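Side-chain contacts in glia-derived nexin (Homo sapiens, PDB 4DY0), which inhibits thrombin, trypsin and urokinase as a heparin-binding serpin and promotes neurite extension by inhibiting thrombin: residues Q22-K25 with N31-I34; P199-L204 with I326-D331; P275-V280 with R356-F361. All blocks are in the same frame, centred on the assembly; numbering follows the deposited sequence.

Contact 1: residues Q22-K25 with N31-I34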
ATOM      1  N   GLN A  22      -7.668  -3.007   9.741  1.00 25.48           N
ATOM      2  CA  GLN A  22      -8.038  -2.168  10.863  1.00 27.09           C
ATOM      3  C   GLN A  22      -8.677  -0.887  10.375  1.00 24.75           C
ATOM      4  O   GLN A  22      -9.781  -0.529  10.791  1.00 24.13           O
ATOM      5  CB  GLN A  22      -6.809  -1.813  11.679  1.00 27.72           C
ATOM      6  CG  GLN A  22      -6.366  -2.885  12.625  1.00 30.21           C
ATOM      7  CD  GLN A  22      -5.412  -2.327  13.643  1.00 38.69           C
ATOM      8  OE1 GLN A  22      -4.320  -2.848  13.836  1.00 37.84           O
ATOM      9  NE2 GLN A  22      -5.808  -1.233  14.284  1.00 49.32           N
ATOM     10  N   ILE A  23      -7.966  -0.197   9.491  1.00 24.91           N
ATOM     11  CA  ILE A  23      -8.412   1.098   8.999  1.00 27.06           C
ATOM     12  C   ILE A  23      -9.787   0.970   8.364  1.00 25.42           C
ATOM     13  O   ILE A  23     -10.704   1.731   8.662  1.00 30.11           O
ATOM     14  CB  ILE A  23      -7.419   1.673   7.980  1.00 25.56           C
ATOM     15  CG1 ILE A  23      -6.039   1.823   8.623  1.00 23.74           C
ATOM     16  CG2 ILE A  23      -7.926   3.010   7.443  1.00 26.04           C
ATOM     17  CD1 ILE A  23      -4.911   2.040   7.631  1.00 23.04           C
ATOM     18  N   VAL A  24      -9.916  -0.022   7.496  1.00 26.08           N
ATOM     19  CA  VAL A  24     -11.151  -0.295   6.779  1.00 27.10           C
ATOM     20  C   VAL A  24     -12.330  -0.616   7.710  1.00 29.91           C
ATOM     21  O   VAL A  24     -13.477  -0.264   7.426  1.00 30.79           O
ATOM     22  CB  VAL A  24     -10.902  -1.430   5.765  1.00 30.66           C
ATOM     23  CG1 VAL A  24     -11.931  -2.537   5.892  1.00 28.60           C
ATOM     24  CG2 VAL A  24     -10.810  -0.866   4.352  1.00 28.21           C
ATOM     25  N   LYS A  25     -12.055  -1.279   8.825  1.00 30.20           N
ATOM     26  CA  LYS A  25     -13.100  -1.510   9.819  1.00 38.98           C
ATOM     27  C   LYS A  25     -13.496  -0.217  10.522  1.00 32.44           C
ATOM     28  O   LYS A  25     -14.651  -0.038  10.903  1.00 30.09           O
ATOM     29  CB  LYS A  25     -12.686  -2.582  10.837  1.00 43.86           C
ATOM     30  CG  LYS A  25     -13.513  -3.861  10.748  1.00 59.16           C
ATOM     31  CD  LYS A  25     -12.749  -5.085  11.244  1.00 66.00           C
ATOM     32  CE  LYS A  25     -11.791  -5.601  10.174  1.00 71.18           C
ATOM     33  NZ  LYS A  25     -11.276  -6.973  10.450  1.00 52.27           N
ATOM     34  N   ASN A  31     -12.602   5.846   0.891  1.00 21.68           N
ATOM     35  CA  ASN A  31     -11.604   5.310  -0.002  1.00 21.18           C
ATOM     36  C   ASN A  31     -10.313   5.122   0.778  1.00 22.60           C
ATOM     37  O   ASN A  31      -9.730   6.078   1.281  1.00 23.73           O
ATOM     38  CB  ASN A  31     -11.397   6.241  -1.194  1.00 19.14           C
ATOM     39  CG  ASN A  31     -12.595   6.272  -2.115  1.00 22.08           C
ATOM     40  OD1 ASN A  31     -13.441   5.369  -2.095  1.00 23.08           O
ATOM     41  ND2 ASN A  31     -12.682   7.314  -2.933  1.00 22.64           N
ATOM     42  N   ILE A  32      -9.881   3.876   0.905  1.00 24.03           N
ATOM     43  CA  ILE A  32      -8.665   3.578   1.642  1.00 24.54           C
ATOM     44  C   ILE A  32      -7.678   2.884   0.717  1.00 24.97           C
ATOM     45  O   ILE A  32      -7.974   1.827   0.164  1.00 28.32           O
ATOM     46  CB  ILE A  32      -8.949   2.683   2.858  1.00 23.72           C
ATOM     47  CG1 ILE A  32      -9.936   3.369   3.807  1.00 27.18           C
ATOM     48  CG2 ILE A  32      -7.660   2.356   3.585  1.00 25.97           C
ATOM     49  CD1 ILE A  32      -9.388   4.632   4.453  1.00 24.69           C
ATOM     50  N   VAL A  33      -6.514   3.498   0.531  1.00 25.57           N
ATOM     51  CA  VAL A  33      -5.479   2.921  -0.315  1.00 25.54           C
ATOM     52  C   VAL A  33      -4.162   2.863   0.436  1.00 26.36           C
ATOM     53  O   VAL A  33      -3.553   3.890   0.737  1.00 28.09           O
ATOM     54  CB  VAL A  33      -5.304   3.705  -1.626  1.00 24.73           C
ATOM     55  CG1 VAL A  33      -4.354   2.966  -2.563  1.00 22.57           C
ATOM     56  CG2 VAL A  33      -6.653   3.914  -2.287  1.00 23.66           C
ATOM     57  N   ILE A  34      -3.742   1.642   0.739  1.00 26.00           N
ATOM     58  CA  ILE A  34      -2.567   1.379   1.548  1.00 25.15           C
ATOM     59  C   ILE A  34      -1.553   0.598   0.722  1.00 28.55           C
ATOM     60  O   ILE A  34      -1.911  -0.038  -0.279  1.00 30.55           O
ATOM     61  CB  ILE A  34      -2.956   0.505   2.758  1.00 28.85           C
ATOM     62  CG1 ILE A  34      -3.844   1.292   3.727  1.00 26.94           C
ATOM     63  CG2 ILE A  34      -1.729  -0.041   3.453  1.00 24.78           C
ATOM     64  CD1 ILE A  34      -3.183   2.505   4.299  1.00 27.30           C
TER
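Three isoleucines, Ile23 on the helix and Ile32 and Ile34 on the short strand, carry most of this purely apolar contact. The two branches of Ile23 divide the work. CG2, held opposite the backbone N by a chi1 of -59°, meets the side of Ile32, where it lies 3.7 Å from Ile32 CD1 and 3.9 Å from Ile32 CG2. With chi2 of Ile32 at -66°, CD1 is folded toward its own CA, and CD1 and CG2 both lie against Ile23 CG2. The other branch of Ile23 is extended (chi2 165°), which carries its CD1 beyond Ile32 to meet Ile34 tip to tip, with 3.8 Å between Ile23 CD1 and Ile34 CD1. Val24 adds a looser touch one residue further along the helix: its CG2 is 4.3 Å from Ile32 CB. Even at their nearest, Val24 CA and Ile32 CA are 6.9 Å apart, so branched side chains fill the gap between the backbones.

Ile32 and Ile34 form backbone hydrogen bonds with Gln375 and Met373 of strand 369-376, while both ends of the Asn31 side-chain amide hydrogen-bond the chain end, OD1 to Asn377 N and ND2 to Lys378 O. On the helix, Ile23 O bonds Ser26 OG, close to where helix 5-26 ends.

Only five residues separate the two segments, so the chain turns back after the helix and lays its next strand against the helix flank. Ile32 and Ile34 face the helix, and Val33 between them faces Ala279 and Ala281 of strand 266-284. Such helix-on-sheet packing is characteristic of the serpin fold, in which the first helix lies against the B-sheet and the strand that follows it joins that sheet's edge.

Contact 2: residues P199-L204 with I326-D331; sequences PMLAQL and IEVSED
Leu201 is the hub of the contact, its two methyls gripping different parts of the segment 326-331. CD1 is pressed against the backbone of Ser329, 3.4 Å from Ser329 O, and also meets Val328 CG1 at 3.9 Å. CD2 lies against the outer half of the Glu330 side chain, 3.6 Å from both Glu330 CG and Glu330 CD. The two side chains pass at a slant, so the methyl rests against the aliphatic stem and the carboxylate carbon together.

Glu330 can present itself this way because its chain is bent at chi2 (93°), which turns the carboxylate back across Leu201. Beyond this first shell, polar partners fix the group. Glu330 OE1 forms a salt bridge with Lys276 NZ, and Glu330 OE2 hydrogen-bonds Thr183 OG1, so both oxygens are engaged and the rotation of the carboxylate is set; the lysine probably also favours its charged form. Lys276 NZ bonds Ser329 OG as well, tying neighbouring residues to one amine, while the carbonyl oxygen of Ser329 beside Leu201 CD1 accepts a hydrogen bond from Trp174 NE1.

Leu201 is held in its turn by a backbone hydrogen bond to Leu274 and by packing against Phe178 and Thr183. The nearest backbone approach, 6.7 Å between Leu201 CA and Glu330 CA, falls where strand 319-328 has already given way to a loop on the path to the reactive loop, which carries the predicted reactive bond Arg346-Ser347. This setting is consistent with the serpin breach, the end of the A-sheet from which the reactive loop departs. Strands 195-213 and 319-328 do not pair here; strand 266-284 is antiparallel to both and links them, its Lys276 and Ala279 making backbone hydrogen bonds to Pro199 and Ile326.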
ATOM      1  N   PRO A 199     -16.820   7.387 -15.538  1.00 32.28           N
ATOM      2  CA  PRO A 199     -16.207   6.864 -16.755  1.00 31.02           C
ATOM      3  C   PRO A 199     -15.730   5.445 -16.491  1.00 32.58           C
ATOM      4  O   PRO A 199     -15.042   5.199 -15.496  1.00 32.06           O
ATOM      5  CB  PRO A 199     -14.994   7.780 -16.970  1.00 33.81           C
ATOM      6  CG  PRO A 199     -15.149   8.919 -16.007  1.00 33.28           C
ATOM      7  CD  PRO A 199     -16.001   8.427 -14.895  1.00 34.50           C
ATOM      8  N   MET A 200     -16.095   4.509 -17.358  1.00 30.03           N
ATOM      9  CA  MET A 200     -15.650   3.137 -17.167  1.00 32.10           C
ATOM     10  C   MET A 200     -15.011   2.519 -18.404  1.00 34.01           C
ATOM     11  O   MET A 200     -15.531   2.637 -19.513  1.00 33.59           O
ATOM     12  CB  MET A 200     -16.794   2.263 -16.662  1.00 31.19           C
ATOM     13  CG  MET A 200     -17.265   2.643 -15.274  1.00 29.03           C
ATOM     14  SD  MET A 200     -18.283   1.362 -14.544  1.00 35.33           S
ATOM     15  CE  MET A 200     -18.901   2.207 -13.086  1.00 31.54           C
ATOM     16  N   LEU A 201     -13.875   1.867 -18.190  1.00 34.03           N
ATOM     17  CA  LEU A 201     -13.204   1.104 -19.228  1.00 30.68           C
ATOM     18  C   LEU A 201     -13.995  -0.165 -19.500  1.00 31.98           C
ATOM     19  O   LEU A 201     -14.596  -0.735 -18.584  1.00 33.24           O
ATOM     20  CB  LEU A 201     -11.798   0.721 -18.766  1.00 29.27           C
ATOM     21  CG  LEU A 201     -10.982   1.803 -18.053  1.00 28.94           C
ATOM     22  CD1 LEU A 201      -9.781   1.193 -17.345  1.00 25.07           C
ATOM     23  CD2 LEU A 201     -10.547   2.892 -19.019  1.00 27.42           C
ATOM     24  N   ALA A 202     -13.992  -0.608 -20.753  1.00 31.98           N
ATOM     25  CA  ALA A 202     -14.657  -1.855 -21.124  1.00 32.10           C
ATOM     26  C   ALA A 202     -13.894  -2.582 -22.215  1.00 34.77           C
ATOM     27  O   ALA A 202     -13.439  -1.972 -23.178  1.00 42.41           O
ATOM     28  CB  ALA A 202     -16.079  -1.587 -21.578  1.00 29.99           C
ATOM     29  N   GLN A 203     -13.758  -3.892 -22.059  1.00 36.94           N
ATOM     30  CA  GLN A 203     -13.206  -4.724 -23.112  1.00 36.25           C
ATOM     31  C   GLN A 203     -13.655  -6.167 -22.934  1.00 41.68           C
ATOM     32  O   GLN A 203     -13.877  -6.630 -21.815  1.00 41.87           O
ATOM     33  CB  GLN A 203     -11.680  -4.648 -23.120  1.00 39.88           C
ATOM     34  CG  GLN A 203     -11.013  -5.578 -22.126  1.00 38.41           C
ATOM     35  CD  GLN A 203      -9.507  -5.569 -22.251  1.00 39.61           C
ATOM     36  OE1 GLN A 203      -8.925  -6.424 -22.919  1.00 40.99           O
ATOM     37  NE2 GLN A 203      -8.866  -4.590 -21.621  1.00 33.71           N
ATOM     38  N   LEU A 204     -13.799  -6.866 -24.052  1.00 44.86           N
ATOM     39  CA  LEU A 204     -14.118  -8.280 -24.042  1.00 43.05           C
ATOM     40  C   LEU A 204     -12.827  -9.017 -24.351  1.00 47.68           C
ATOM     41  O   LEU A 204     -12.235  -8.825 -25.413  1.00 48.31           O
ATOM     42  CB  LEU A 204     -15.163  -8.590 -25.112  1.00 47.41           C
ATOM     43  CG  LEU A 204     -16.064  -9.810 -24.913  1.00 56.49           C
ATOM     44  CD1 LEU A 204     -16.789 -10.150 -26.214  1.00 54.98           C
ATOM     45  CD2 LEU A 204     -15.273 -11.006 -24.410  1.00 55.80           C
ATOM     46  N   ILE A 326      -2.591   5.337  -7.332  1.00 28.87           N
ATOM     47  CA  ILE A 326      -2.586   4.523  -8.538  1.00 31.76           C
ATOM     48  C   ILE A 326      -3.597   5.063  -9.544  1.00 31.92           C
ATOM     49  O   ILE A 326      -4.725   5.392  -9.189  1.00 32.34           O
ATOM     50  CB  ILE A 326      -2.910   3.045  -8.226  1.00 32.22           C
ATOM     51  CG1 ILE A 326      -2.885   2.212  -9.511  1.00 31.60           C
ATOM     52  CG2 ILE A 326      -4.262   2.928  -7.543  1.00 30.53           C
ATOM     53  CD1 ILE A 326      -3.316   0.778  -9.319  1.00 34.51           C
ATOM     54  N   GLU A 327      -3.183   5.175 -10.800  1.00 31.12           N
ATOM     55  CA  GLU A 327      -4.111   5.557 -11.850  1.00 32.60           C
ATOM     56  C   GLU A 327      -4.547   4.340 -12.655  1.00 31.37           C
ATOM     57  O   GLU A 327      -3.728   3.506 -13.041  1.00 32.58           O
ATOM     58  CB  GLU A 327      -3.512   6.613 -12.779  1.00 34.91           C
ATOM     59  CG  GLU A 327      -4.438   6.947 -13.942  1.00 44.37           C
ATOM     60  CD  GLU A 327      -3.902   8.042 -14.844  1.00 52.76           C
ATOM     61  OE1 GLU A 327      -4.587   8.376 -15.835  1.00 49.68           O
ATOM     62  OE2 GLU A 327      -2.805   8.568 -14.564  1.00 55.39           O
ATOM     63  N   VAL A 328      -5.846   4.237 -12.893  1.00 30.02           N
ATOM     64  CA  VAL A 328      -6.383   3.170 -13.716  1.00 31.75           C
ATOM     65  C   VAL A 328      -6.914   3.766 -15.013  1.00 32.76           C
ATOM     66  O   VAL A 328      -7.880   4.529 -14.999  1.00 37.28           O
ATOM     67  CB  VAL A 328      -7.496   2.414 -12.975  1.00 28.27           C
ATOM     68  CG1 VAL A 328      -8.089   1.338 -13.861  1.00 27.46           C
ATOM     69  CG2 VAL A 328      -6.943   1.809 -11.695  1.00 31.46           C
ATOM     70  N   SER A 329      -6.274   3.425 -16.129  1.00 40.17           N
ATOM     71  CA  SER A 329      -6.614   4.019 -17.421  1.00 36.62           C
ATOM     72  C   SER A 329      -6.653   2.988 -18.547  1.00 40.80           C
ATOM     73  O   SER A 329      -6.525   1.786 -18.304  1.00 37.92           O
ATOM     74  CB  SER A 329      -5.621   5.129 -17.764  1.00 38.25           C
ATOM     75  OG  SER A 329      -6.085   5.917 -18.845  1.00 44.48           O
ATOM     76  N   GLU A 330      -6.822   3.469 -19.779  1.00 41.65           N
ATOM     77  CA  GLU A 330      -6.906   2.610 -20.960  1.00 41.84           C
ATOM     78  C   GLU A 330      -5.560   2.003 -21.351  1.00 46.02           C
ATOM     79  O   GLU A 330      -5.491   0.859 -21.808  1.00 47.43           O
ATOM     80  CB  GLU A 330      -7.451   3.393 -22.165  1.00 41.76           C
ATOM     81  CG  GLU A 330      -8.936   3.718 -22.119  1.00 41.49           C
ATOM     82  CD  GLU A 330      -9.233   5.078 -21.515  1.00 44.04           C
ATOM     83  OE1 GLU A 330      -8.334   5.666 -20.878  1.00 45.39           O
ATOM     84  OE2 GLU A 330     -10.374   5.560 -21.678  1.00 49.90           O
ATOM     85  N   ASP A 331      -4.496   2.780 -21.170  1.00 45.49           N
ATOM     86  CA  ASP A 331      -3.186   2.481 -21.760  1.00 45.75           C
ATOM     87  C   ASP A 331      -2.660   1.066 -21.507  1.00 43.68           C
ATOM     88  O   ASP A 331      -2.582   0.605 -20.365  1.00 44.52           O
ATOM     89  CB  ASP A 331      -2.152   3.522 -21.313  1.00 51.58           C
ATOM     90  CG  ASP A 331      -2.647   4.954 -21.485  1.00 60.87           C
ATOM     91  OD1 ASP A 331      -1.869   5.796 -21.981  1.00 68.18           O
ATOM     92  OD2 ASP A 331      -3.808   5.242 -21.125  1.00 63.29           O
TER

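Contact 3: residues P275-V280 with R356-F361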
ATOM      1  N   PRO A 275     -14.143   1.110 -13.525  1.00 22.29           N
ATOM      2  CA  PRO A 275     -14.007   2.557 -13.485  1.00 22.03           C
ATOM      3  C   PRO A 275     -12.632   3.007 -13.957  1.00 25.29           C
ATOM      4  O   PRO A 275     -11.611   2.432 -13.564  1.00 23.71           O
ATOM      5  CB  PRO A 275     -14.174   2.880 -12.002  1.00 20.34           C
ATOM      6  CG  PRO A 275     -15.049   1.799 -11.496  1.00 21.14           C
ATOM      7  CD  PRO A 275     -14.608   0.569 -12.238  1.00 22.39           C
ATOM      8  N   LYS A 276     -12.612   4.014 -14.818  1.00 27.64           N
ATOM      9  CA  LYS A 276     -11.377   4.699 -15.150  1.00 28.92           C
ATOM     10  C   LYS A 276     -11.223   5.813 -14.121  1.00 28.04           C
ATOM     11  O   LYS A 276     -12.047   6.721 -14.060  1.00 30.64           O
ATOM     12  CB  LYS A 276     -11.454   5.269 -16.567  1.00 31.66           C
ATOM     13  CG  LYS A 276     -10.627   6.528 -16.779  1.00 35.07           C
ATOM     14  CD  LYS A 276     -10.235   6.707 -18.239  1.00 32.89           C
ATOM     15  CE  LYS A 276      -9.541   8.040 -18.443  1.00 35.23           C
ATOM     16  NZ  LYS A 276      -8.272   7.877 -19.196  1.00 40.92           N
ATOM     17  N   PHE A 277     -10.189   5.733 -13.291  1.00 26.49           N
ATOM     18  CA  PHE A 277     -10.065   6.671 -12.181  1.00 27.16           C
ATOM     19  C   PHE A 277      -8.677   6.649 -11.561  1.00 31.32           C
ATOM     20  O   PHE A 277      -7.831   5.829 -11.916  1.00 33.07           O
ATOM     21  CB  PHE A 277     -11.086   6.330 -11.095  1.00 24.14           C
ATOM     22  CG  PHE A 277     -10.682   5.163 -10.237  1.00 25.45           C
ATOM     23  CD1 PHE A 277     -10.625   3.879 -10.769  1.00 25.41           C
ATOM     24  CD2 PHE A 277     -10.350   5.348  -8.901  1.00 25.25           C
ATOM     25  CE1 PHE A 277     -10.249   2.800  -9.983  1.00 23.13           C
ATOM     26  CE2 PHE A 277      -9.970   4.275  -8.106  1.00 22.72           C
ATOM     27  CZ  PHE A 277      -9.918   2.999  -8.648  1.00 25.14           C
ATOM     28  N   THR A 278      -8.460   7.561 -10.619  1.00 31.15           N
ATOM     29  CA  THR A 278      -7.232   7.611  -9.856  1.00 32.64           C
ATOM     30  C   THR A 278      -7.549   7.362  -8.388  1.00 34.72           C
ATOM     31  O   THR A 278      -8.353   8.074  -7.788  1.00 30.26           O
ATOM     32  CB  THR A 278      -6.551   8.980  -9.992  1.00 37.01           C
ATOM     33  OG1 THR A 278      -6.320   9.265 -11.378  1.00 37.48           O
ATOM     34  CG2 THR A 278      -5.235   8.995  -9.238  1.00 30.22           C
ATOM     35  N   ALA A 279      -6.923   6.335  -7.826  1.00 35.79           N
ATOM     36  CA  ALA A 279      -7.086   5.995  -6.422  1.00 33.70           C
ATOM     37  C   ALA A 279      -5.937   6.580  -5.618  1.00 33.02           C
ATOM     38  O   ALA A 279      -4.778   6.269  -5.873  1.00 32.02           O
ATOM     39  CB  ALA A 279      -7.127   4.484  -6.252  1.00 37.18           C
ATOM     40  N   VAL A 280      -6.259   7.419  -4.641  1.00 30.03           N
ATOM     41  CA  VAL A 280      -5.234   8.050  -3.824  1.00 31.53           C
ATOM     42  C   VAL A 280      -5.708   8.276  -2.388  1.00 34.32           C
ATOM     43  O   VAL A 280      -6.817   8.758  -2.154  1.00 28.54           O
ATOM     44  CB  VAL A 280      -4.776   9.387  -4.433  1.00 32.63           C
ATOM     45  CG1 VAL A 280      -5.984  10.271  -4.743  1.00 34.53           C
ATOM     46  CG2 VAL A 280      -3.812  10.094  -3.496  1.00 30.97           C
ATOM     47  N   ARG A 356     -19.998  -1.244  -8.006  1.00 19.26           N
ATOM     48  CA  ARG A 356     -20.311  -1.059  -6.591  1.00 18.83           C
ATOM     49  C   ARG A 356     -18.994  -1.091  -5.818  1.00 18.20           C
ATOM     50  O   ARG A 356     -17.982  -1.535  -6.353  1.00 20.44           O
ATOM     51  CB  ARG A 356     -21.252  -2.168  -6.102  1.00 18.72           C
ATOM     52  CG  ARG A 356     -22.606  -2.209  -6.807  1.00 17.85           C
ATOM     53  CD  ARG A 356     -23.283  -3.584  -6.709  1.00 18.52           C
ATOM     54  NE  ARG A 356     -22.621  -4.569  -7.564  1.00 20.08           N
ATOM     55  CZ  ARG A 356     -22.091  -5.714  -7.139  1.00 20.33           C
ATOM     56  NH1 ARG A 356     -22.158  -6.055  -5.859  1.00 19.35           N
ATOM     57  NH2 ARG A 356     -21.504  -6.531  -8.003  1.00 19.34           N
ATOM     58  N   PRO A 357     -18.992  -0.612  -4.563  1.00 17.52           N
ATOM     59  CA  PRO A 357     -17.739  -0.584  -3.797  1.00 15.67           C
ATOM     60  C   PRO A 357     -16.948  -1.886  -3.932  1.00 16.21           C
ATOM     61  O   PRO A 357     -17.527  -2.977  -3.871  1.00 16.04           O
ATOM     62  CB  PRO A 357     -18.220  -0.387  -2.361  1.00 15.92           C
ATOM     63  CG  PRO A 357     -19.481   0.434  -2.517  1.00 17.03           C
ATOM     64  CD  PRO A 357     -20.126  -0.051  -3.804  1.00 17.27           C
ATOM     65  N   PHE A 358     -15.636  -1.770  -4.120  1.00 15.21           N
ATOM     66  CA  PHE A 358     -14.802  -2.931  -4.417  1.00 16.60           C
ATOM     67  C   PHE A 358     -13.441  -2.899  -3.733  1.00 18.17           C
ATOM     68  O   PHE A 358     -12.992  -1.860  -3.248  1.00 19.12           O
ATOM     69  CB  PHE A 358     -14.611  -3.091  -5.933  1.00 16.98           C
ATOM     70  CG  PHE A 358     -13.871  -1.947  -6.588  1.00 18.08           C
ATOM     71  CD1 PHE A 358     -14.531  -0.768  -6.913  1.00 17.62           C
ATOM     72  CD2 PHE A 358     -12.524  -2.061  -6.901  1.00 19.24           C
ATOM     73  CE1 PHE A 358     -13.859   0.284  -7.526  1.00 17.14           C
ATOM     74  CE2 PHE A 358     -11.841  -1.014  -7.516  1.00 18.25           C
ATOM     75  CZ  PHE A 358     -12.512   0.161  -7.826  1.00 19.26           C
ATOM     76  N   LEU A 359     -12.793  -4.057  -3.708  1.00 21.30           N
ATOM     77  CA  LEU A 359     -11.457  -4.199  -3.162  1.00 21.90           C
ATOM     78  C   LEU A 359     -10.488  -4.459  -4.305  1.00 22.73           C
ATOM     79  O   LEU A 359     -10.834  -5.128  -5.274  1.00 23.38           O
ATOM     80  CB  LEU A 359     -11.413  -5.383  -2.198  1.00 27.54           C
ATOM     81  CG  LEU A 359     -10.078  -5.626  -1.494  1.00 31.85           C
ATOM     82  CD1 LEU A 359     -10.020  -4.817  -0.215  1.00 34.43           C
ATOM     83  CD2 LEU A 359      -9.894  -7.102  -1.196  1.00 38.97           C
ATOM     84  N   PHE A 360      -9.272  -3.942  -4.198  1.00 22.94           N
ATOM     85  CA  PHE A 360      -8.268  -4.264  -5.195  1.00 23.00           C
ATOM     86  C   PHE A 360      -6.882  -4.414  -4.593  1.00 27.08           C
ATOM     87  O   PHE A 360      -6.554  -3.764  -3.595  1.00 24.04           O
ATOM     88  CB  PHE A 360      -8.270  -3.248  -6.343  1.00 21.87           C
ATOM     89  CG  PHE A 360      -7.564  -1.964  -6.031  1.00 22.84           C
ATOM     90  CD1 PHE A 360      -8.274  -0.850  -5.620  1.00 23.15           C
ATOM     91  CD2 PHE A 360      -6.186  -1.860  -6.175  1.00 26.70           C
ATOM     92  CE1 PHE A 360      -7.617   0.345  -5.342  1.00 24.15           C
ATOM     93  CE2 PHE A 360      -5.527  -0.674  -5.900  1.00 22.37           C
ATOM     94  CZ  PHE A 360      -6.242   0.430  -5.484  1.00 21.29           C
ATOM     95  N   PHE A 361      -6.091  -5.299  -5.199  1.00 24.50           N
ATOM     96  CA  PHE A 361      -4.692  -5.485  -4.846  1.00 27.11           C
ATOM     97  C   PHE A 361      -3.837  -5.164  -6.055  1.00 25.56           C
ATOM     98  O   PHE A 361      -4.264  -5.354  -7.190  1.00 25.19           O
ATOM     99  CB  PHE A 361      -4.406  -6.947  -4.491  1.00 28.01           C
ATOM    100  CG  PHE A 361      -5.010  -7.404  -3.204  1.00 31.11           C
ATOM    101  CD1 PHE A 361      -6.157  -8.179  -3.202  1.00 34.46           C
ATOM    102  CD2 PHE A 361      -4.413  -7.092  -1.993  1.00 28.76           C
ATOM    103  CE1 PHE A 361      -6.710  -8.618  -2.014  1.00 35.34           C
ATOM    104  CE2 PHE A 361      -4.958  -7.527  -0.803  1.00 31.20           C
ATOM    105  CZ  PHE A 361      -6.111  -8.291  -0.812  1.00 35.93           C
TER
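Phe277 and Phe358 approach from opposite directions and meet through their far carbons, CZ to CZ, at 3.9 Å. Phe277 CZ arrives at the edge of the Phe358 ring, near its plane, and Phe277 CE1 follows at 4.1 Å from Phe358 CZ. A chi1 of 64° places the Phe358 ring between its own backbone N and carbonyl carbon and projects it across the gap. One side of each ring is bordered by backbone: Pro275 O lies in plane at the CD1 edge of Phe277, and Arg356 O does so at the CD1 edge of Phe358.

Away from this pair the fit slackens. Ala279 CB lies 4.2 Å from Phe360 CZ, and Pro275 CG comes no nearer than 4.4 Å to Phe358 CE1. The strands themselves stay far apart, with 10.4 Å between Ala279 CA and Phe360 CA, a spacing that belongs to two layers. Strand 266-284 pairs here with strand 319-328 in the serpin A-sheet, and strand 358-364 pairs with strands 232-239 and 369-376 in the B-sheet packed against it; the aromatic rings fill the interior between them. Ile326 shares this layer, touching both Ala279 and Phe360.

On the outer side of strand 266-284, Thr278 and the exposed Val280 turn from the interior.

All three contacts are largely buried, but they join different layers. Contact 3 bridges the A- and B-sheets through aromatic rings; contact 1 covers another part of the B-sheet with a helix, using branched aliphatic side chains. The two meet where Val33 CG2 lies 4.0 Å from Ala279 CB. Contact 2, about 20 Å from the centre of the chain against 10 Å for contact 1, is the most peripheral, and it alone pairs a leucine with a carboxylate held by several polar partners and probably charged. Contacts 2 and 3 share strand 266-284: Val328 N and Phe277 O, 2.7 Å apart, are probably hydrogen-bonded, and Lys276 from contact 3 supplies the countercharge in contact 2.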